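Local structure of fructokinase (Xylella fastidiosa Temecula1, 3LJS) at residues V56-G60 and A113-F117; S137-T141 and F169-P175; F165-F169 and L184-L188. The protein probably phosphorylates fructose with ATP, as a fructokinase of the PfkB carbohydrate kinase family. All coordinates share one frame; numbering follows the deposited sequence.

The three contacts lie in the ribokinase-like fold of one chain, and contacts 1 and 3 both reach its nine-stranded sheet. Contacts 1 and 2 have centres about 15 Å apart and touch where Leu115 CD1 lies 3.7 Å from Thr141 OG1. Contacts 2 and 3 are closer, with centres about 10 Å apart. They share Phe169, and Ser137 OG probably hydrogen-bonds Leu167 O at 2.7 Å. Contacts 1 and 3 do not touch; their nearest atoms are about 11 Å apart. Contact 2 holds Arg170, an ATP-binding residue. A phosphate ion, probably from the crystallisation liquor, meets both Arg170 and Asn168, which is consistent with contacts 2 and 3 bordering the nucleotide site.

Contact 1 of 3, residues V56-G60 and A113-F117; sequences VGMLG and ADLLF
The two backbones come closest at Met58 and Asp114, whose CA atoms are 4.6 Å apart. Residues 56-60 end a parallel strand of the main sheet of the ribokinase-like fold, and the chain turns a corner at Gly57. Residues 113-117 form a compact turn in the loop before helix 124-129, closed by a bond from Leu116 N to Ala113 O. No direct hydrogen bond joins the segments. A water accepts from Met58 N at 2.8 Å and can donate to Asp114 O.

Met58, a selenomethionine, has the largest share of the packing. Its CG stands anti to the backbone N (chi1 -175°), and the chain then runs over the turn. Met58 CG lies on Ala113 O, and Met58 SE meets Leu116 CB at 3.5 Å. The Phe117 ring lies against the corner. Phe117 CD1 is 3.5 Å from Gly57 C, while Met58 N sits at the ring edge. At the far end of the ring, Phe117 CZ meets Val56 CG1 at 3.6 Å. Phe10 and Phe122 pack edge-to-face with the same ring. The carboxylate of Asp114 turns away to a salt bridge with Arg109. At the other end of the contact, Ala113 CB rests 3.4 Å from Gly60 N.

Contact 2 of 3, residues S137-T141 and F169-P175; sequences SNSMT and FRPMLWP. With PO4 (phosphate ion), chain C.
Thr141 packs on Trp174 in the tight part of this contact. Thr141 CG2 makes a CH-pi contact over one face of the indole, 3.9 Å from the centroid of the Trp174 five-membered ring and 11° off its normal. Phe169 meets the opposite face edge-to-face, through CE1. Met140 O comes obliquely to the six-membered ring, 3.1 Å from Trp174 CH2, and Thr141 O meets Pro175 CD. One water fastens the polar side. It donates to Ser137 OG and Asn138 OD1, and accepts from Arg170 N and Trp174 NE1. Ser137 OG also hydrogen-bonds Leu167 O, and Asn138 ND2 bonds Glu12.

The Arg170 side is looser and exposed. Its chain bends at chi2 (-68°), and Arg170 NH1 reaches back to Phe169 O at 3.0 Å, above the carbonyl plane. Arg170 NH2 gives a weak bond to phosphate O3 at 3.2 Å. Arg170 binds ATP in this protein, so the phosphate lies beside a nucleotide-binding group.

Both segments are loops with short 3-10 turns, 137-138 and 171-173, that follow neighbouring parallel strands, 130-136 and 162-166. Helix 181-189 packs on Trp174 through Arg183 and Leu184, helix 143-158 packs on Met140, and Phe107 of strand 103-108 touches Leu173.

Contact 3 of 3, residues F165-F169 and L184-L188; sequences FDLNF and LWKGL. With PO4 (phosphate ion), chain C.
Phe165, Leu167 and Phe169 pack against Leu184, Gly187 and Leu188 of helix 181-189. The contact belongs to a beta-alpha-beta unit of the ribokinase-like fold, made of strand 162-166, this helix and strand 193-197. It joins the end of the first strand, and the loop after it, to the helix. No hydrogen bond crosses between the segments, and the joint is apolar.

Two phenylalanine rings make the aromatic contacts. With chi1 at -178°, Phe165 CG lies opposite the backbone N, and the ring reaches from the strand to the helix backbone. Phe165 CE2 lies 3.7 Å from Leu188 N, and Phe165 CD2 lies 3.8 Å from Gly187 C. With only hydrogens on its CA, Gly187 lets the ring come this close. Leu184 O and Leu188 CG both lie at the ring edge. Leu184 also meets the Phe169 ring, in a CH-pi contact over its centre. Leu184 CD1 is 4.0 Å from the Phe169 centroid and 9° off the normal.

Aliphatic contacts fill the middle. Leu167 CD1 meets Leu184 CD2 at 4.0 Å, and the two side chains cross at about a right angle. Leu167 CD1 is also 4.3 Å from Leu188 CD2, which touches Phe165 CD2 as well. Beyond the helix, Leu188 packs on Leu204 and Leu219, so the layer continues into helices 198-207 and 212-220.

Polar contacts lie on the side of the strand end away from the helix. Asp166 OD1 makes a long, weak ion pair with Lys195, an ATP-binding residue. Asn168 OD1 receives a weak bond from Asn138 ND2. The other end of its amide faces the phosphate: Asn168 ND2 donates to phosphate O2 at 2.7 Å, with an N-H...O angle of 154°.

Contact 1 of 3, residues V56-G60 and A113-F117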
loop_
_atom_site.group_PDB
_atom_site.type_symbol
_atom_site.label_atom_id
_atom_site.label_comp_id
_atom_site.label_asym_id
_atom_site.label_seq_id
_atom_site.Cartn_x
_atom_site.Cartn_y
_atom_site.Cartn_z
ATOM N N VAL B 56 -2.505 20.916 -8.238
ATOM C CA VAL B 56 -3.751 20.947 -7.485
ATOM C C VAL B 56 -4.265 19.522 -7.314
ATOM O O VAL B 56 -4.494 18.803 -8.287
ATOM C CB VAL B 56 -4.813 21.809 -8.206
ATOM C CG1 VAL B 56 -6.160 21.715 -7.483
ATOM C CG2 VAL B 56 -4.344 23.264 -8.240
ATOM N N GLY B 57 -4.423 19.117 -6.063
ATOM C CA GLY B 57 -4.886 17.777 -5.774
ATOM C C GLY B 57 -4.803 17.515 -4.287
ATOM O O GLY B 57 -4.378 18.381 -3.512
HETATM N N MSE B 58 -5.193 16.310 -3.887
HETATM C CA MSE B 58 -5.186 15.952 -2.482
HETATM C C MSE B 58 -4.113 14.924 -2.159
HETATM O O MSE B 58 -3.968 13.927 -2.862
HETATM C CB MSE B 58 -6.567 15.418 -2.090
HETATM C CG MSE B 58 -6.732 15.119 -0.613
HETATM SE SE MSE B 58 -8.603 14.855 -0.180
HETATM C CE MSE B 58 -8.993 16.642 0.462
ATOM N N LEU B 59 -3.359 15.190 -1.098
ATOM C CA LEU B 59 -2.302 14.299 -0.631
ATOM C C LEU B 59 -2.707 13.772 0.744
ATOM O O LEU B 59 -3.368 14.472 1.511
ATOM C CB LEU B 59 -0.976 15.054 -0.496
ATOM C CG LEU B 59 -0.433 15.786 -1.723
ATOM C CD1 LEU B 59 0.947 16.357 -1.414
ATOM C CD2 LEU B 59 -0.361 14.833 -2.892
ATOM N N GLY B 60 -2.311 12.545 1.059
ATOM C CA GLY B 60 -2.655 11.994 2.356
ATOM C C GLY B 60 -1.854 12.660 3.460
ATOM O O GLY B 60 -0.833 13.306 3.196
ATOM N N ALA B 113 -6.044 8.887 -1.100
ATOM C CA ALA B 113 -6.210 10.301 -0.813
ATOM C C ALA B 113 -6.570 11.169 -2.017
ATOM O O ALA B 113 -7.480 12.000 -1.933
ATOM C CB ALA B 113 -4.948 10.840 -0.152
ATOM N N ASP B 114 -5.873 10.980 -3.135
ATOM C CA ASP B 114 -6.121 11.809 -4.317
ATOM C C ASP B 114 -7.547 11.713 -4.861
ATOM O O ASP B 114 -8.033 12.639 -5.517
ATOM C CB ASP B 114 -5.110 11.487 -5.434
ATOM C CG ASP B 114 -5.427 10.197 -6.163
ATOM O OD1 ASP B 114 -4.996 9.112 -5.707
ATOM O OD2 ASP B 114 -6.115 10.268 -7.202
ATOM N N LEU B 115 -8.217 10.599 -4.577
ATOM C CA LEU B 115 -9.592 10.383 -5.034
ATOM C C LEU B 115 -10.626 11.191 -4.246
ATOM O O LEU B 115 -11.782 11.287 -4.653
ATOM C CB LEU B 115 -9.964 8.902 -4.909
ATOM C CG LEU B 115 -9.809 7.900 -6.058
ATOM C CD1 LEU B 115 -9.353 8.574 -7.326
ATOM C CD2 LEU B 115 -8.849 6.816 -5.628
ATOM N N LEU B 116 -10.211 11.770 -3.124
ATOM C CA LEU B 116 -11.132 12.515 -2.269
ATOM C C LEU B 116 -11.191 14.022 -2.491
ATOM O O LEU B 116 -11.871 14.736 -1.752
ATOM C CB LEU B 116 -10.815 12.213 -0.800
ATOM C CG LEU B 116 -11.532 11.039 -0.110
ATOM C CD1 LEU B 116 -12.045 10.025 -1.104
ATOM C CD2 LEU B 116 -10.575 10.401 0.881
ATOM N N PHE B 117 -10.481 14.512 -3.500
ATOM C CA PHE B 117 -10.508 15.940 -3.801
ATOM C C PHE B 117 -11.925 16.247 -4.295
ATOM O O PHE B 117 -12.467 15.519 -5.120
ATOM C CB PHE B 117 -9.497 16.269 -4.907
ATOM C CG PHE B 117 -9.281 17.745 -5.118
ATOM C CD1 PHE B 117 -8.148 18.375 -4.607
ATOM C CD2 PHE B 117 -10.205 18.505 -5.833
ATOM C CE1 PHE B 117 -7.936 19.745 -4.806
ATOM C CE2 PHE B 117 -10.004 19.875 -6.036
ATOM C CZ PHE B 117 -8.866 20.494 -5.522
HETATM O O HOH W 1 -6.381 14.797 -5.973
#

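Contact 2 of 3, residues S137-T141 and F169-P175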
loop_
_atom_site.group_PDB
_atom_site.type_symbol
_atom_site.label_atom_id
_atom_site.label_comp_id
_atom_site.label_asym_id
_atom_site.label_seq_id
_atom_site.Cartn_x
_atom_site.Cartn_y
_atom_site.Cartn_z
ATOM N N SER B 137 -6.802 10.998 -17.334
ATOM C CA SER B 137 -7.983 10.184 -17.026
ATOM C C SER B 137 -7.967 9.441 -15.690
ATOM O O SER B 137 -8.997 8.915 -15.265
ATOM C CB SER B 137 -8.260 9.179 -18.155
ATOM O OG SER B 137 -7.296 8.141 -18.171
ATOM N N ASN B 138 -6.824 9.396 -15.016
ATOM C CA ASN B 138 -6.768 8.692 -13.740
ATOM C C ASN B 138 -7.640 9.349 -12.682
ATOM O O ASN B 138 -8.085 8.688 -11.742
ATOM C CB ASN B 138 -5.325 8.575 -13.256
ATOM C CG ASN B 138 -4.493 7.708 -14.173
ATOM O OD1 ASN B 138 -4.907 6.604 -14.539
ATOM N ND2 ASN B 138 -3.318 8.204 -14.562
ATOM N N SER B 139 -7.902 10.641 -12.840
ATOM C CA SER B 139 -8.762 11.344 -11.892
ATOM C C SER B 139 -10.221 11.239 -12.353
ATOM O O SER B 139 -11.049 12.098 -12.044
ATOM C CB SER B 139 -8.346 12.816 -11.763
ATOM O OG SER B 139 -8.466 13.502 -12.996
HETATM N N MSE B 140 -10.524 10.174 -13.092
HETATM C CA MSE B 140 -11.879 9.922 -13.583
HETATM C C MSE B 140 -12.281 8.472 -13.303
HETATM O O MSE B 140 -13.291 7.991 -13.821
HETATM C CB MSE B 140 -11.958 10.159 -15.096
HETATM C CG MSE B 140 -11.692 11.587 -15.539
HETATM SE SE MSE B 140 -11.692 11.761 -17.485
HETATM C CE MSE B 140 -11.189 13.636 -17.564
ATOM N N THR B 141 -11.495 7.784 -12.479
ATOM C CA THR B 141 -11.743 6.376 -12.175
ATOM C C THR B 141 -13.017 6.046 -11.387
ATOM O O THR B 141 -13.414 4.885 -11.313
ATOM C CB THR B 141 -10.510 5.754 -11.483
ATOM O OG1 THR B 141 -10.102 6.581 -10.390
ATOM C CG2 THR B 141 -9.362 5.645 -12.473
ATOM N N PHE B 169 -4.662 6.641 -20.359
ATOM C CA PHE B 169 -5.593 5.589 -19.966
ATOM C C PHE B 169 -4.926 4.344 -19.376
ATOM O O PHE B 169 -4.107 3.693 -20.022
ATOM C CB PHE B 169 -6.455 5.209 -21.175
ATOM C CG PHE B 169 -7.602 4.295 -20.852
ATOM C CD1 PHE B 169 -8.325 4.444 -19.673
ATOM C CD2 PHE B 169 -7.984 3.300 -21.751
ATOM C CE1 PHE B 169 -9.414 3.613 -19.392
ATOM C CE2 PHE B 169 -9.070 2.463 -21.482
ATOM C CZ PHE B 169 -9.786 2.619 -20.302
ATOM N N ARG B 170 -5.296 4.024 -18.139
ATOM C CA ARG B 170 -4.762 2.861 -17.438
ATOM C C ARG B 170 -5.947 2.032 -16.936
ATOM O O ARG B 170 -6.421 2.220 -15.812
ATOM C CB ARG B 170 -3.894 3.315 -16.267
ATOM C CG ARG B 170 -2.703 4.172 -16.684
ATOM C CD ARG B 170 -1.678 3.363 -17.464
ATOM N NE ARG B 170 -0.517 4.167 -17.844
ATOM C CZ ARG B 170 -0.462 4.964 -18.908
ATOM N NH1 ARG B 170 -1.506 5.069 -19.721
ATOM N NH2 ARG B 170 0.640 5.660 -19.159
ATOM N N PRO B 171 -6.441 1.108 -17.776
ATOM C CA PRO B 171 -7.573 0.215 -17.500
ATOM C C PRO B 171 -7.565 -0.450 -16.122
ATOM O O PRO B 171 -8.617 -0.627 -15.513
ATOM C CB PRO B 171 -7.487 -0.808 -18.629
ATOM C CG PRO B 171 -6.938 -0.009 -19.759
ATOM C CD PRO B 171 -5.842 0.792 -19.087
HETATM N N MSE B 172 -6.381 -0.814 -15.639
HETATM C CA MSE B 172 -6.253 -1.468 -14.336
HETATM C C MSE B 172 -6.849 -0.681 -13.179
HETATM O O MSE B 172 -7.344 -1.266 -12.216
HETATM C CB MSE B 172 -4.784 -1.738 -14.014
HETATM C CG MSE B 172 -4.164 -2.891 -14.767
HETATM SE SE MSE B 172 -2.351 -3.192 -14.154
HETATM C CE MSE B 172 -2.729 -3.500 -12.282
ATOM N N LEU B 173 -6.792 0.643 -13.271
ATOM C CA LEU B 173 -7.298 1.511 -12.214
ATOM C C LEU B 173 -8.808 1.730 -12.203
ATOM O O LEU B 173 -9.339 2.362 -11.288
ATOM C CB LEU B 173 -6.591 2.865 -12.287
ATOM C CG LEU B 173 -5.100 2.861 -11.951
ATOM C CD1 LEU B 173 -4.504 4.239 -12.218
ATOM C CD2 LEU B 173 -4.919 2.474 -10.489
ATOM N N TRP B 174 -9.499 1.214 -13.215
ATOM C CA TRP B 174 -10.947 1.379 -13.304
ATOM C C TRP B 174 -11.707 0.177 -12.741
ATOM O O TRP B 174 -11.236 -0.954 -12.823
ATOM C CB TRP B 174 -11.351 1.615 -14.760
ATOM C CG TRP B 174 -10.840 2.917 -15.322
ATOM C CD1 TRP B 174 -9.543 3.235 -15.622
ATOM C CD2 TRP B 174 -11.621 4.073 -15.640
ATOM N NE1 TRP B 174 -9.471 4.520 -16.109
ATOM C CE2 TRP B 174 -10.731 5.058 -16.128
ATOM C CE3 TRP B 174 -12.988 4.375 -15.553
ATOM C CZ2 TRP B 174 -11.165 6.324 -16.536
ATOM C CZ3 TRP B 174 -13.420 5.636 -15.961
ATOM C CH2 TRP B 174 -12.507 6.594 -16.444
ATOM N N PRO B 175 -12.899 0.411 -12.162
ATOM C CA PRO B 175 -13.713 -0.668 -11.587
ATOM C C PRO B 175 -14.017 -1.773 -12.585
ATOM O O PRO B 175 -14.271 -1.516 -13.762
ATOM C CB PRO B 175 -14.977 0.056 -11.129
ATOM C CG PRO B 175 -14.480 1.424 -10.801
ATOM C CD PRO B 175 -13.554 1.714 -11.961
HETATM P P PO4 C . 2.782 8.019 -16.633
HETATM O O1 PO4 C . 4.087 7.464 -17.076
HETATM O O2 PO4 C . 2.263 8.951 -17.667
HETATM O O3 PO4 C . 1.813 6.908 -16.436
HETATM O O4 PO4 C . 2.964 8.751 -15.353
HETATM O O HOH W 2 -6.845 5.938 -16.528
#

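Contact 3 of 3, residues F165-F169 and L184-L188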
loop_
_atom_site.group_PDB
_atom_site.type_symbol
_atom_site.label_atom_id
_atom_site.label_comp_id
_atom_site.label_asym_id
_atom_site.label_seq_id
_atom_site.Cartn_x
_atom_site.Cartn_y
_atom_site.Cartn_z
ATOM N N PHE B 165 -5.635 17.879 -21.998
ATOM C CA PHE B 165 -6.039 16.567 -21.514
ATOM C C PHE B 165 -5.183 15.462 -22.140
ATOM O O PHE B 165 -5.227 15.237 -23.348
ATOM C CB PHE B 165 -7.532 16.356 -21.826
ATOM C CG PHE B 165 -8.097 15.042 -21.337
ATOM C CD1 PHE B 165 -7.773 14.546 -20.080
ATOM C CD2 PHE B 165 -8.999 14.325 -22.124
ATOM C CE1 PHE B 165 -8.339 13.354 -19.609
ATOM C CE2 PHE B 165 -9.571 13.134 -21.663
ATOM C CZ PHE B 165 -9.242 12.648 -20.405
ATOM N N ASP B 166 -4.379 14.801 -21.313
ATOM C CA ASP B 166 -3.538 13.696 -21.773
ATOM C C ASP B 166 -4.271 12.462 -21.247
ATOM O O ASP B 166 -4.276 12.208 -20.043
ATOM C CB ASP B 166 -2.136 13.796 -21.157
ATOM C CG ASP B 166 -1.196 12.695 -21.637
ATOM O OD1 ASP B 166 -0.030 12.676 -21.186
ATOM O OD2 ASP B 166 -1.612 11.850 -22.460
ATOM N N LEU B 167 -4.903 11.713 -22.146
ATOM C CA LEU B 167 -5.685 10.544 -21.750
ATOM C C LEU B 167 -4.977 9.720 -20.687
ATOM O O LEU B 167 -5.490 9.557 -19.574
ATOM C CB LEU B 167 -6.012 9.678 -22.972
ATOM C CG LEU B 167 -7.370 8.969 -22.894
ATOM C CD1 LEU B 167 -8.471 10.008 -22.785
ATOM C CD2 LEU B 167 -7.592 8.104 -24.122
ATOM N N ASN B 168 -3.801 9.198 -21.022
ATOM C CA ASN B 168 -3.037 8.416 -20.062
ATOM C C ASN B 168 -3.934 7.317 -19.478
ATOM O O ASN B 168 -3.960 7.087 -18.267
ATOM C CB ASN B 168 -2.546 9.346 -18.954
ATOM C CG ASN B 168 -1.289 8.849 -18.296
ATOM O OD1 ASN B 168 -1.326 8.280 -17.200
ATOM N ND2 ASN B 168 -0.158 9.051 -18.962
ATOM N N PHE B 169 -4.662 6.641 -20.359
ATOM C CA PHE B 169 -5.593 5.589 -19.966
ATOM C C PHE B 169 -4.926 4.344 -19.376
ATOM O O PHE B 169 -4.107 3.693 -20.022
ATOM C CB PHE B 169 -6.455 5.209 -21.175
ATOM C CG PHE B 169 -7.602 4.295 -20.852
ATOM C CD1 PHE B 169 -8.325 4.444 -19.673
ATOM C CD2 PHE B 169 -7.984 3.300 -21.751
ATOM C CE1 PHE B 169 -9.414 3.613 -19.392
ATOM C CE2 PHE B 169 -9.070 2.463 -21.482
ATOM C CZ PHE B 169 -9.786 2.619 -20.302
ATOM N N LEU B 184 -14.288 9.165 -20.682
ATOM C CA LEU B 184 -13.175 9.535 -21.537
ATOM C C LEU B 184 -13.650 10.487 -22.632
ATOM O O LEU B 184 -13.020 11.515 -22.874
ATOM C CB LEU B 184 -12.532 8.288 -22.152
ATOM C CG LEU B 184 -11.937 7.312 -21.126
ATOM C CD1 LEU B 184 -11.333 6.106 -21.836
ATOM C CD2 LEU B 184 -10.878 8.031 -20.296
ATOM N N TRP B 185 -14.761 10.158 -23.289
ATOM C CA TRP B 185 -15.281 11.027 -24.345
ATOM C C TRP B 185 -15.702 12.386 -23.795
ATOM O O TRP B 185 -15.526 13.404 -24.456
ATOM C CB TRP B 185 -16.473 10.381 -25.067
ATOM C CG TRP B 185 -16.081 9.409 -26.144
ATOM C CD1 TRP B 185 -16.315 8.061 -26.159
ATOM C CD2 TRP B 185 -15.379 9.709 -27.357
ATOM N NE1 TRP B 185 -15.801 7.504 -27.307
ATOM C CE2 TRP B 185 -15.223 8.491 -28.060
ATOM C CE3 TRP B 185 -14.869 10.886 -27.918
ATOM C CZ2 TRP B 185 -14.575 8.419 -29.297
ATOM C CZ3 TRP B 185 -14.223 10.814 -29.151
ATOM C CH2 TRP B 185 -14.084 9.586 -29.826
ATOM N N LYS B 186 -16.264 12.404 -22.590
ATOM C CA LYS B 186 -16.683 13.667 -22.001
ATOM C C LYS B 186 -15.470 14.551 -21.729
ATOM O O LYS B 186 -15.486 15.752 -22.014
ATOM C CB LYS B 186 -17.453 13.441 -20.701
ATOM C CG LYS B 186 -17.937 14.740 -20.080
ATOM C CD LYS B 186 -19.027 14.505 -19.052
ATOM C CE LYS B 186 -19.573 15.826 -18.524
ATOM N NZ LYS B 186 -20.705 15.611 -17.577
ATOM N N GLY B 187 -14.420 13.958 -21.174
ATOM C CA GLY B 187 -13.218 14.722 -20.900
ATOM C C GLY B 187 -12.661 15.268 -22.203
ATOM O O GLY B 187 -12.266 16.437 -22.290
ATOM N N LEU B 188 -12.649 14.415 -23.223
ATOM C CA LEU B 188 -12.148 14.785 -24.542
ATOM C C LEU B 188 -12.920 15.941 -25.170
ATOM O O LEU B 188 -12.342 16.760 -25.885
ATOM C CB LEU B 188 -12.196 13.572 -25.478
ATOM C CG LEU B 188 -11.151 12.490 -25.186
ATOM C CD1 LEU B 188 -11.482 11.208 -25.955
ATOM C CD2 LEU B 188 -9.774 13.017 -25.581
HETATM P P PO4 C . 2.782 8.019 -16.633
HETATM O O1 PO4 C . 4.087 7.464 -17.076
HETATM O O2 PO4 C . 2.263 8.951 -17.667
HETATM O O3 PO4 C . 1.813 6.908 -16.436
HETATM O O4 PO4 C . 2.964 8.751 -15.353
#